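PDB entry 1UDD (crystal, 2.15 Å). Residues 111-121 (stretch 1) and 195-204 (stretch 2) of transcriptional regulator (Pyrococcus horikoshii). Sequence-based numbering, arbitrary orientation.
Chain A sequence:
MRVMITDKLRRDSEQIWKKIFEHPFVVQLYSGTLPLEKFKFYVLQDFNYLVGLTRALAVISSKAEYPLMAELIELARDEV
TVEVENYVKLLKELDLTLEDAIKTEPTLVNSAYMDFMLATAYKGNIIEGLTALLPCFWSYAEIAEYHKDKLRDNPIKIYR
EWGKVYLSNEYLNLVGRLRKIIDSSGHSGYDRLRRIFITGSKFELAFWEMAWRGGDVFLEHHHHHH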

# COMPACT_ATOMS: atom_id res chain seq x y z
N SER A 111 4.73 -18.10 6.63
CA SER A 111 5.05 -16.85 5.94
C SER A 111 4.06 -16.60 4.82
O SER A 111 3.47 -15.53 4.73
CB SER A 111 6.45 -16.92 5.32
OG SER A 111 7.42 -17.14 6.32
N ALA A 112 3.90 -17.61 3.97
CA ALA A 112 2.99 -17.53 2.84
C ALA A 112 1.56 -17.14 3.26
O ALA A 112 0.96 -16.23 2.68
CB ALA A 112 2.96 -18.85 2.12
N TYR A 113 1.02 -17.83 4.26
CA TYR A 113 -0.34 -17.53 4.72
C TYR A 113 -0.45 -16.08 5.17
O TYR A 113 -1.37 -15.36 4.79
CB TYR A 113 -0.73 -18.48 5.85
CG TYR A 113 -2.19 -18.40 6.32
CD1 TYR A 113 -3.19 -17.85 5.51
CD2 TYR A 113 -2.55 -18.91 7.56
CE1 TYR A 113 -4.52 -17.82 5.94
CE2 TYR A 113 -3.88 -18.88 8.00
CZ TYR A 113 -4.85 -18.34 7.18
OH TYR A 113 -6.15 -18.31 7.65
N MET A 114 0.49 -15.64 6.00
CA MET A 114 0.44 -14.26 6.44
C MET A 114 0.55 -13.29 5.24
O MET A 114 -0.11 -12.25 5.22
CB MET A 114 1.55 -14.00 7.46
CG MET A 114 1.33 -14.77 8.75
SD MET A 114 -0.38 -14.59 9.41
CE MET A 114 -1.07 -16.12 8.91
N ASP A 115 1.38 -13.65 4.26
CA ASP A 115 1.56 -12.80 3.07
C ASP A 115 0.30 -12.74 2.23
O ASP A 115 -0.02 -11.71 1.66
CB ASP A 115 2.75 -13.31 2.23
CG ASP A 115 4.08 -13.01 2.89
OD1 ASP A 115 4.09 -12.25 3.89
OD2 ASP A 115 5.11 -13.51 2.42
N PHE A 116 -0.42 -13.85 2.16
CA PHE A 116 -1.68 -13.91 1.44
C PHE A 116 -2.65 -12.92 2.11
O PHE A 116 -3.35 -12.16 1.43
CB PHE A 116 -2.25 -15.33 1.47
CG PHE A 116 -3.77 -15.38 1.41
CD1 PHE A 116 -4.44 -15.13 0.22
CD2 PHE A 116 -4.52 -15.66 2.56
CE1 PHE A 116 -5.84 -15.16 0.17
CE2 PHE A 116 -5.91 -15.68 2.52
CZ PHE A 116 -6.58 -15.43 1.32
N MET A 117 -2.68 -12.92 3.44
CA MET A 117 -3.56 -11.99 4.16
C MET A 117 -3.20 -10.53 3.83
O MET A 117 -4.07 -9.74 3.47
CB MET A 117 -3.44 -12.16 5.68
CG MET A 117 -3.66 -13.60 6.21
SD MET A 117 -3.92 -13.66 7.99
CE MET A 117 -2.84 -12.43 8.54
N LEU A 118 -1.93 -10.19 3.98
CA LEU A 118 -1.49 -8.82 3.74
C LEU A 118 -1.69 -8.43 2.28
O LEU A 118 -2.20 -7.36 1.98
CB LEU A 118 -0.01 -8.67 4.12
CG LEU A 118 0.51 -7.23 4.07
CD1 LEU A 118 -0.32 -6.34 4.99
CD2 LEU A 118 1.96 -7.19 4.49
N ALA A 119 -1.28 -9.30 1.37
CA ALA A 119 -1.44 -9.02 -0.05
C ALA A 119 -2.91 -8.79 -0.43
O ALA A 119 -3.23 -7.92 -1.25
CB ALA A 119 -0.85 -10.16 -0.88
N THR A 120 -3.80 -9.58 0.16
CA THR A 120 -5.23 -9.45 -0.15
C THR A 120 -5.80 -8.16 0.43
O THR A 120 -6.63 -7.50 -0.20
CB THR A 120 -6.01 -10.67 0.37
OG1 THR A 120 -5.40 -11.86 -0.14
CG2 THR A 120 -7.45 -10.63 -0.10
N ALA A 121 -5.34 -7.79 1.62
CA ALA A 121 -5.78 -6.55 2.25
C ALA A 121 -5.33 -5.36 1.38
O ALA A 121 -6.04 -4.37 1.23
CB ALA A 121 -5.16 -6.43 3.63
N ARG A 195 -12.94 -17.31 -4.19
CA ARG A 195 -11.54 -17.71 -4.36
C ARG A 195 -10.69 -17.29 -3.15
O ARG A 195 -9.83 -18.03 -2.69
CB ARG A 195 -10.95 -17.09 -5.63
CG ARG A 195 -11.82 -17.25 -6.87
CD ARG A 195 -11.06 -16.92 -8.17
NE ARG A 195 -11.70 -15.83 -8.91
CZ ARG A 195 -11.32 -14.55 -8.84
NH1 ARG A 195 -10.30 -14.19 -8.08
NH2 ARG A 195 -11.99 -13.63 -9.52
N ILE A 196 -10.94 -16.08 -2.64
CA ILE A 196 -10.18 -15.61 -1.49
C ILE A 196 -10.45 -16.50 -0.27
O ILE A 196 -9.51 -16.92 0.42
CB ILE A 196 -10.56 -14.18 -1.10
CG1 ILE A 196 -10.05 -13.19 -2.15
CG2 ILE A 196 -9.92 -13.83 0.25
CD1 ILE A 196 -10.67 -11.80 -2.04
N PHE A 197 -11.73 -16.78 -0.03
CA PHE A 197 -12.12 -17.61 1.11
C PHE A 197 -11.59 -19.03 0.96
O PHE A 197 -11.17 -19.64 1.94
CB PHE A 197 -13.65 -17.66 1.22
CG PHE A 197 -14.15 -18.19 2.55
CD1 PHE A 197 -14.35 -17.32 3.63
CD2 PHE A 197 -14.43 -19.55 2.72
CE1 PHE A 197 -14.82 -17.81 4.87
CE2 PHE A 197 -14.89 -20.04 3.94
CZ PHE A 197 -15.09 -19.17 5.03
N ILE A 198 -11.63 -19.58 -0.25
CA ILE A 198 -11.13 -20.93 -0.44
C ILE A 198 -9.62 -21.00 -0.26
O ILE A 198 -9.07 -21.97 0.28
CB ILE A 198 -11.52 -21.48 -1.84
CG1 ILE A 198 -12.99 -21.91 -1.82
CG2 ILE A 198 -10.63 -22.68 -2.20
CD1 ILE A 198 -13.52 -22.39 -3.18
N THR A 199 -8.93 -19.95 -0.69
CA THR A 199 -7.47 -19.89 -0.52
C THR A 199 -7.15 -19.86 0.97
O THR A 199 -6.28 -20.59 1.44
CB THR A 199 -6.89 -18.60 -1.16
OG1 THR A 199 -7.10 -18.64 -2.58
CG2 THR A 199 -5.40 -18.46 -0.85
N GLY A 200 -7.88 -19.03 1.71
CA GLY A 200 -7.65 -18.92 3.13
C GLY A 200 -7.89 -20.22 3.85
O GLY A 200 -7.19 -20.56 4.80
N SER A 201 -8.90 -20.96 3.38
CA SER A 201 -9.27 -22.24 3.97
C SER A 201 -8.17 -23.26 3.72
O SER A 201 -7.84 -24.07 4.59
CB SER A 201 -10.60 -22.74 3.39
OG SER A 201 -11.64 -21.81 3.65
N LYS A 202 -7.60 -23.24 2.51
CA LYS A 202 -6.51 -24.17 2.19
C LYS A 202 -5.30 -23.87 3.08
O LYS A 202 -4.66 -24.78 3.60
CB LYS A 202 -6.10 -24.05 0.72
CG LYS A 202 -7.13 -24.61 -0.24
CD LYS A 202 -6.54 -24.69 -1.62
CE LYS A 202 -7.51 -25.27 -2.62
NZ LYS A 202 -6.86 -25.41 -3.95
N PHE A 203 -5.00 -22.58 3.27
CA PHE A 203 -3.88 -22.22 4.14
C PHE A 203 -4.11 -22.73 5.55
O PHE A 203 -3.19 -23.19 6.20
CB PHE A 203 -3.69 -20.71 4.18
CG PHE A 203 -2.88 -20.16 3.03
CD1 PHE A 203 -1.59 -20.64 2.78
CD2 PHE A 203 -3.38 -19.15 2.22
CE1 PHE A 203 -0.82 -20.11 1.75
CE2 PHE A 203 -2.61 -18.61 1.18
CZ PHE A 203 -1.33 -19.09 0.94
N GLU A 204 -5.35 -22.63 6.04
CA GLU A 204 -5.66 -23.11 7.37
C GLU A 204 -5.33 -24.60 7.50
O GLU A 204 -4.73 -25.03 8.48
CB GLU A 204 -7.15 -22.89 7.70
CG GLU A 204 -7.51 -21.48 8.18
CD GLU A 204 -6.74 -21.05 9.42
OE1 GLU A 204 -6.42 -21.93 10.26
OE2 GLU A 204 -6.48 -19.84 9.58

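The two stretches are helical segments that run nearly antiparallel, their N-to-C directions 159° apart and their axes 10.2 Å apart at closest approach. Y113, F116 and F203 account for more than half of the 439 Å² of surface buried between them.

The clearest bump is F116. Its CA-to-CB bond points toward the other helix, and its ring drops into a hollow framed by I196, T199, G200 and F203. T199 CG2 lies over one face of the ring, 3.5 Å from F116 CE1, so that a methyl group meets the pi cloud. At the tip of the ring, F116 CZ packs 3.9 Å from I196 CG2. G200 supplies the low wall: F116 CE2 comes within 3.7 Å of G200 CA, and with no side chain on G200, the ring packs directly against backbone.

F203 is the answering bump. It also points toward its partner helix, and its ring lies against A112, Y113 and F116. A112 suits its place as a small, apolar surface, its CB 4.0 Å from F203 CE1, while F116 CB lies 3.3 Å from F203 CE2. Y113 and F203 interlock reciprocally: Y113 CA sits 3.9 Å from the centroid of the F203 ring, and F203 CB sits 3.5 Å from the centroid of the Y113 ring, each over a face. The two rings are nearly parallel but slid apart, with little overlap.

The t rotamer of Y113 carries its hydroxyl to E204, where Y113 OH donates a very short hydrogen bond of 2.5 Å to E204 OE2. Tyrosine thus combines a ring for packing with a polar tip that meets a buried carboxylate. Toward the far end, T120 CG2 touches I196 CD1 at 3.9 Å, while T120 OG1 donates a hydrogen bond to F116 O, 2.6 Å away, satisfying the hydroxyl within its own helix.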